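Local coordinates for mitochondrial dynamics protein MID49 (PDB 4WOY) that serves as an outer-membrane receptor that recruits the dynamin-related protein Drp1 to mitochondria, regulates its GTPase activity and is required for mitochondrial fission, at residues 46-51 against 73-78; 191-196 against 206-211. The protein carries 1 engineered substitution. One frame throughout, in Å; residues are numbered along the deposited sequence.

Both contacts lie in the nucleotidyltransferase-like part of the protein. After helix 18-42 the chain runs through the loop 46-51 into strand 52-54. It returns along strand 69-74, and contact 1 closes this first excursion by laying 73-78 beside 46-51. Contact 2 comes later, where strands 191-193 and 205-208 form a beta hairpin. The two follow one another in series and neither encloses the other. Their centres are about 15 Å apart and they do not touch. Strand 173-182 connects them: it pairs with strand 69-74 and with strand 191-193, joining both in one mixed sheet.

Contact 1: residues 46-51 against 73-78; sequences LPFGAL and APLELE
The backbones of Phe48 and Leu75 form a single bridge, with the segments running roughly antiparallel. Two backbone hydrogen bonds hold the segments. Gly49 N donates to Pro74 O at 2.7 Å, and the bond is nearly straight at 165°. Glu76 N donates to Pro47 O at 2.9 Å and is more bent, at 146°. Pro74 O also receives a CA-H...O contact from Phe48 CA.

Apolar contacts add to the backbone pairing. With CG anti to its carbonyl carbon (chi1 -70°), the Phe48 side chain lies beside that of Leu75, both pointing the same way. Its CE1 meets Leu75 CD1 at 3.7 Å, while the carbonyl oxygens of Ala73 and Pro74 lie at the ring edge near its plane. Further along, Leu51 CD2 reaches Ala73 CB at 3.5 Å.

The contact lies at the end of strand 69-74, which pairs with strands 52-54 and 173-182 in the mixed sheet of the nucleotidyltransferase-like fold. Segment 46-51 is the loop that leads into strand 52-54. Pro47 is the centre of an inverse gamma turn, closed by Phe48 N on Leu46 O.

Pro74 and Glu76 pack over the backbone of the loop. Pro74 CG lies 3.8 Å from Gly49 CA, and its CD lies 3.5 Å from Ala50 O. Glu76 extends beyond CG over the loop, and its OE2 comes within 3.6 Å of Gly49 CA. Its OE1 lies 3.8 Å from Pro47 CB.

Trp115 meets the Phe48 ring edge-to-face and touches the side chains of Pro47 and Leu75; its NE1 is hydrogen-bonded to Glu76 O. Leu39 of helix 18-42 and Met180 of strand 173-182 also touch the Phe48 side chain.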
# COMPACT_ATOMS: atom_id res chain seq x y z
N LEU A 46 2.39 -13.48 -21.92
CA LEU A 46 1.91 -12.33 -21.16
C LEU A 46 3.07 -11.42 -20.79
O LEU A 46 3.91 -11.79 -19.97
CB LEU A 46 1.17 -12.77 -19.89
CG LEU A 46 0.04 -13.77 -20.08
CD1 LEU A 46 -0.55 -14.11 -18.72
CD2 LEU A 46 -1.03 -13.19 -21.03
N PRO A 47 3.11 -10.22 -21.40
CA PRO A 47 4.24 -9.32 -21.23
C PRO A 47 4.16 -8.53 -19.93
O PRO A 47 3.76 -7.36 -19.92
CB PRO A 47 4.13 -8.40 -22.46
CG PRO A 47 2.68 -8.34 -22.72
CD PRO A 47 2.12 -9.70 -22.36
N PHE A 48 4.52 -9.18 -18.83
CA PHE A 48 4.75 -8.52 -17.57
C PHE A 48 6.19 -7.99 -17.55
O PHE A 48 7.10 -8.58 -18.13
CB PHE A 48 4.51 -9.48 -16.38
CG PHE A 48 3.06 -9.85 -16.16
CD1 PHE A 48 2.20 -8.99 -15.49
CD2 PHE A 48 2.57 -11.07 -16.59
CE1 PHE A 48 0.88 -9.33 -15.28
CE2 PHE A 48 1.25 -11.44 -16.37
CZ PHE A 48 0.39 -10.56 -15.72
N GLY A 49 6.41 -6.87 -16.89
CA GLY A 49 7.76 -6.39 -16.67
C GLY A 49 8.33 -7.17 -15.50
O GLY A 49 7.65 -8.01 -14.91
N ALA A 50 9.59 -6.89 -15.18
CA ALA A 50 10.27 -7.49 -14.04
C ALA A 50 9.55 -7.18 -12.72
O ALA A 50 9.08 -6.06 -12.51
CB ALA A 50 11.73 -7.01 -13.98
N LEU A 51 9.48 -8.17 -11.84
CA LEU A 51 8.87 -7.96 -10.54
C LEU A 51 9.73 -6.99 -9.73
O LEU A 51 10.93 -7.13 -9.66
CB LEU A 51 8.73 -9.29 -9.78
CG LEU A 51 7.95 -10.46 -10.40
CD1 LEU A 51 7.54 -11.46 -9.33
CD2 LEU A 51 6.72 -9.97 -11.15
N ALA A 73 4.09 -6.36 -10.13
CA ALA A 73 4.18 -7.04 -11.42
C ALA A 73 3.51 -6.16 -12.50
O ALA A 73 2.29 -6.19 -12.65
CB ALA A 73 3.54 -8.44 -11.35
N PRO A 74 4.31 -5.35 -13.20
CA PRO A 74 3.73 -4.39 -14.17
C PRO A 74 3.28 -5.04 -15.47
O PRO A 74 4.03 -5.77 -16.10
CB PRO A 74 4.87 -3.40 -14.42
CG PRO A 74 6.13 -4.15 -14.07
CD PRO A 74 5.75 -5.12 -12.98
N LEU A 75 2.04 -4.77 -15.85
CA LEU A 75 1.54 -5.17 -17.15
C LEU A 75 2.14 -4.24 -18.18
O LEU A 75 2.25 -3.03 -17.93
CB LEU A 75 0.01 -5.09 -17.20
CG LEU A 75 -0.80 -6.20 -16.54
CD1 LEU A 75 -0.86 -6.03 -15.02
CD2 LEU A 75 -2.18 -6.25 -17.18
N GLU A 76 2.59 -4.78 -19.31
CA GLU A 76 3.04 -3.90 -20.39
C GLU A 76 1.91 -3.79 -21.40
O GLU A 76 1.72 -4.69 -22.21
CB GLU A 76 4.32 -4.40 -21.04
CG GLU A 76 5.50 -4.36 -20.07
CD GLU A 76 6.76 -5.00 -20.59
OE1 GLU A 76 6.72 -5.68 -21.65
OE2 GLU A 76 7.79 -4.81 -19.92
N LEU A 77 1.17 -2.68 -21.35
CA LEU A 77 0.06 -2.48 -22.27
C LEU A 77 0.52 -1.85 -23.60
O LEU A 77 1.40 -0.99 -23.60
CB LEU A 77 -1.02 -1.63 -21.60
CG LEU A 77 -1.69 -2.19 -20.34
CD1 LEU A 77 -2.75 -1.24 -19.78
CD2 LEU A 77 -2.28 -3.55 -20.63
N GLU A 78 -0.04 -2.29 -24.72
CA GLU A 78 0.25 -1.64 -26.01
C GLU A 78 -0.16 -0.16 -25.97
O GLU A 78 -1.27 0.17 -25.58
CB GLU A 78 -0.47 -2.34 -27.18
CG GLU A 78 -0.10 -3.81 -27.38
CD GLU A 78 -0.87 -4.77 -26.46
OE1 GLU A 78 -1.55 -4.30 -25.52
OE2 GLU A 78 -0.80 -5.99 -26.69

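Contact 2: residues 191-196 against 206-211; sequences LLLAWP and LQDLYP
Leu193 packs against Asp208 across two antiparallel strands of a beta hairpin. The side chain starts at CB, 3.9 Å from Leu206 O. CG, anti to the carbonyl carbon of Leu193 (chi1 -38°), is carried to 3.6 Å from Asp208 CB. Both methyls continue over the same CB. CD2 also comes 4.0 Å from Asp208 OD2, and CD1 lies beside Leu206 CD2.

The backbone fixes this register. Leu193 and Leu206 form a hydrogen-bonded pair, as do Leu191 and Asp208. Leu192 and Gln207 form the non-hydrogen-bonded pair between them. The Leu193 N to Leu206 O bond measures 2.6 Å, and its return bond runs from Leu206 N to Leu193 O. Leu191, Leu193, Leu206 and Asp208 share one face of the sheet. Leu206 CD2 reaches on to Trp195 CB at 4.0 Å.

Asp208 also ends the strand and caps the next helix. Its OD1 accepts from Tyr210 N at 3.2 Å, met from above the carboxylate plane. Its OD2 forms a salt bridge with Arg70, which would be expected to favour the charged carboxylate.

The hairpin sits between strand 173-182, which pairs with 191-193, and strand 97-102, which pairs with 205-208. Its second strand leads through a short turn at Leu209 into helix 210-224.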
# COMPACT_ATOMS: atom_id res chain seq x y z
N LEU A 191 -0.37 4.40 -9.54
CA LEU A 191 -0.64 3.13 -10.20
C LEU A 191 -2.11 2.75 -10.08
O LEU A 191 -2.85 3.31 -9.28
CB LEU A 191 0.22 1.99 -9.62
CG LEU A 191 1.75 2.18 -9.77
CD1 LEU A 191 2.55 1.14 -8.97
CD2 LEU A 191 2.18 2.17 -11.25
N LEU A 192 -2.51 1.79 -10.92
CA LEU A 192 -3.75 1.08 -10.71
C LEU A 192 -3.37 -0.35 -10.36
O LEU A 192 -2.52 -0.94 -11.03
CB LEU A 192 -4.62 1.10 -11.96
CG LEU A 192 -4.86 2.48 -12.56
CD1 LEU A 192 -5.65 2.36 -13.86
CD2 LEU A 192 -5.53 3.36 -11.55
N LEU A 193 -4.00 -0.90 -9.32
CA LEU A 193 -3.72 -2.27 -8.92
C LEU A 193 -4.87 -3.18 -9.24
O LEU A 193 -6.03 -2.81 -9.09
CB LEU A 193 -3.44 -2.35 -7.42
CG LEU A 193 -2.67 -1.30 -6.63
CD1 LEU A 193 -3.05 -1.39 -5.18
CD2 LEU A 193 -1.19 -1.55 -6.76
N ALA A 194 -4.56 -4.40 -9.64
CA ALA A 194 -5.54 -5.45 -9.68
C ALA A 194 -5.75 -5.96 -8.26
O ALA A 194 -5.12 -6.92 -7.83
CB ALA A 194 -5.07 -6.58 -10.60
N TRP A 195 -6.64 -5.34 -7.51
CA TRP A 195 -6.81 -5.72 -6.12
C TRP A 195 -8.26 -5.96 -5.89
O TRP A 195 -9.10 -5.37 -6.57
CB TRP A 195 -6.28 -4.65 -5.17
CG TRP A 195 -5.66 -5.18 -3.87
CD1 TRP A 195 -5.93 -4.76 -2.60
CD2 TRP A 195 -4.68 -6.24 -3.73
NE1 TRP A 195 -5.18 -5.46 -1.69
CE2 TRP A 195 -4.41 -6.38 -2.35
CE3 TRP A 195 -4.02 -7.09 -4.64
CZ2 TRP A 195 -3.49 -7.33 -1.86
CZ3 TRP A 195 -3.10 -8.03 -4.15
CH2 TRP A 195 -2.85 -8.14 -2.77
N PRO A 196 -8.58 -6.89 -4.99
CA PRO A 196 -9.99 -7.10 -4.74
C PRO A 196 -10.59 -5.98 -3.95
O PRO A 196 -9.99 -5.31 -3.11
CB PRO A 196 -10.01 -8.40 -3.93
CG PRO A 196 -8.73 -8.37 -3.20
CD PRO A 196 -7.75 -7.81 -4.18
N LEU A 206 -7.87 -0.78 -8.69
CA LEU A 206 -7.83 0.09 -7.53
C LEU A 206 -6.70 1.14 -7.70
O LEU A 206 -5.57 0.84 -8.09
CB LEU A 206 -7.61 -0.76 -6.28
CG LEU A 206 -7.68 -0.07 -4.93
CD1 LEU A 206 -9.14 0.21 -4.61
CD2 LEU A 206 -7.07 -0.95 -3.90
N GLN A 207 -7.02 2.39 -7.42
CA GLN A 207 -6.00 3.42 -7.51
C GLN A 207 -5.01 3.27 -6.38
O GLN A 207 -5.39 3.12 -5.22
CB GLN A 207 -6.61 4.82 -7.46
CG GLN A 207 -5.56 5.91 -7.52
CD GLN A 207 -6.15 7.29 -7.38
OE1 GLN A 207 -6.83 7.60 -6.39
NE2 GLN A 207 -5.92 8.14 -8.38
N ASP A 208 -3.74 3.34 -6.72
CA ASP A 208 -2.69 3.30 -5.73
C ASP A 208 -1.90 4.60 -5.75
O ASP A 208 -1.15 4.86 -6.69
CB ASP A 208 -1.77 2.12 -6.00
CG ASP A 208 -0.56 2.12 -5.08
OD1 ASP A 208 -0.75 2.44 -3.89
OD2 ASP A 208 0.56 1.82 -5.55
N LEU A 209 -2.08 5.41 -4.71
CA LEU A 209 -1.38 6.69 -4.60
C LEU A 209 -0.07 6.59 -3.81
O LEU A 209 0.62 7.60 -3.62
CB LEU A 209 -2.28 7.76 -3.97
CG LEU A 209 -3.50 8.13 -4.82
CD1 LEU A 209 -4.39 9.19 -4.15
CD2 LEU A 209 -3.07 8.56 -6.23
N TYR A 210 0.27 5.38 -3.37
CA TYR A 210 1.43 5.22 -2.50
C TYR A 210 2.75 5.82 -3.10
O TYR A 210 3.43 6.56 -2.40
CB TYR A 210 1.62 3.73 -2.14
CG TYR A 210 2.91 3.46 -1.40
CD1 TYR A 210 2.96 3.54 -0.00
CD2 TYR A 210 4.08 3.15 -2.09
CE1 TYR A 210 4.14 3.31 0.68
CE2 TYR A 210 5.25 2.93 -1.42
CZ TYR A 210 5.28 3.00 -0.03
OH TYR A 210 6.47 2.79 0.61
N PRO A 211 3.08 5.53 -4.37
CA PRO A 211 4.33 6.10 -4.92
C PRO A 211 4.35 7.63 -4.96
O PRO A 211 5.40 8.24 -4.77
CB PRO A 211 4.38 5.53 -6.35
CG PRO A 211 3.56 4.28 -6.29
CD PRO A 211 2.42 4.63 -5.35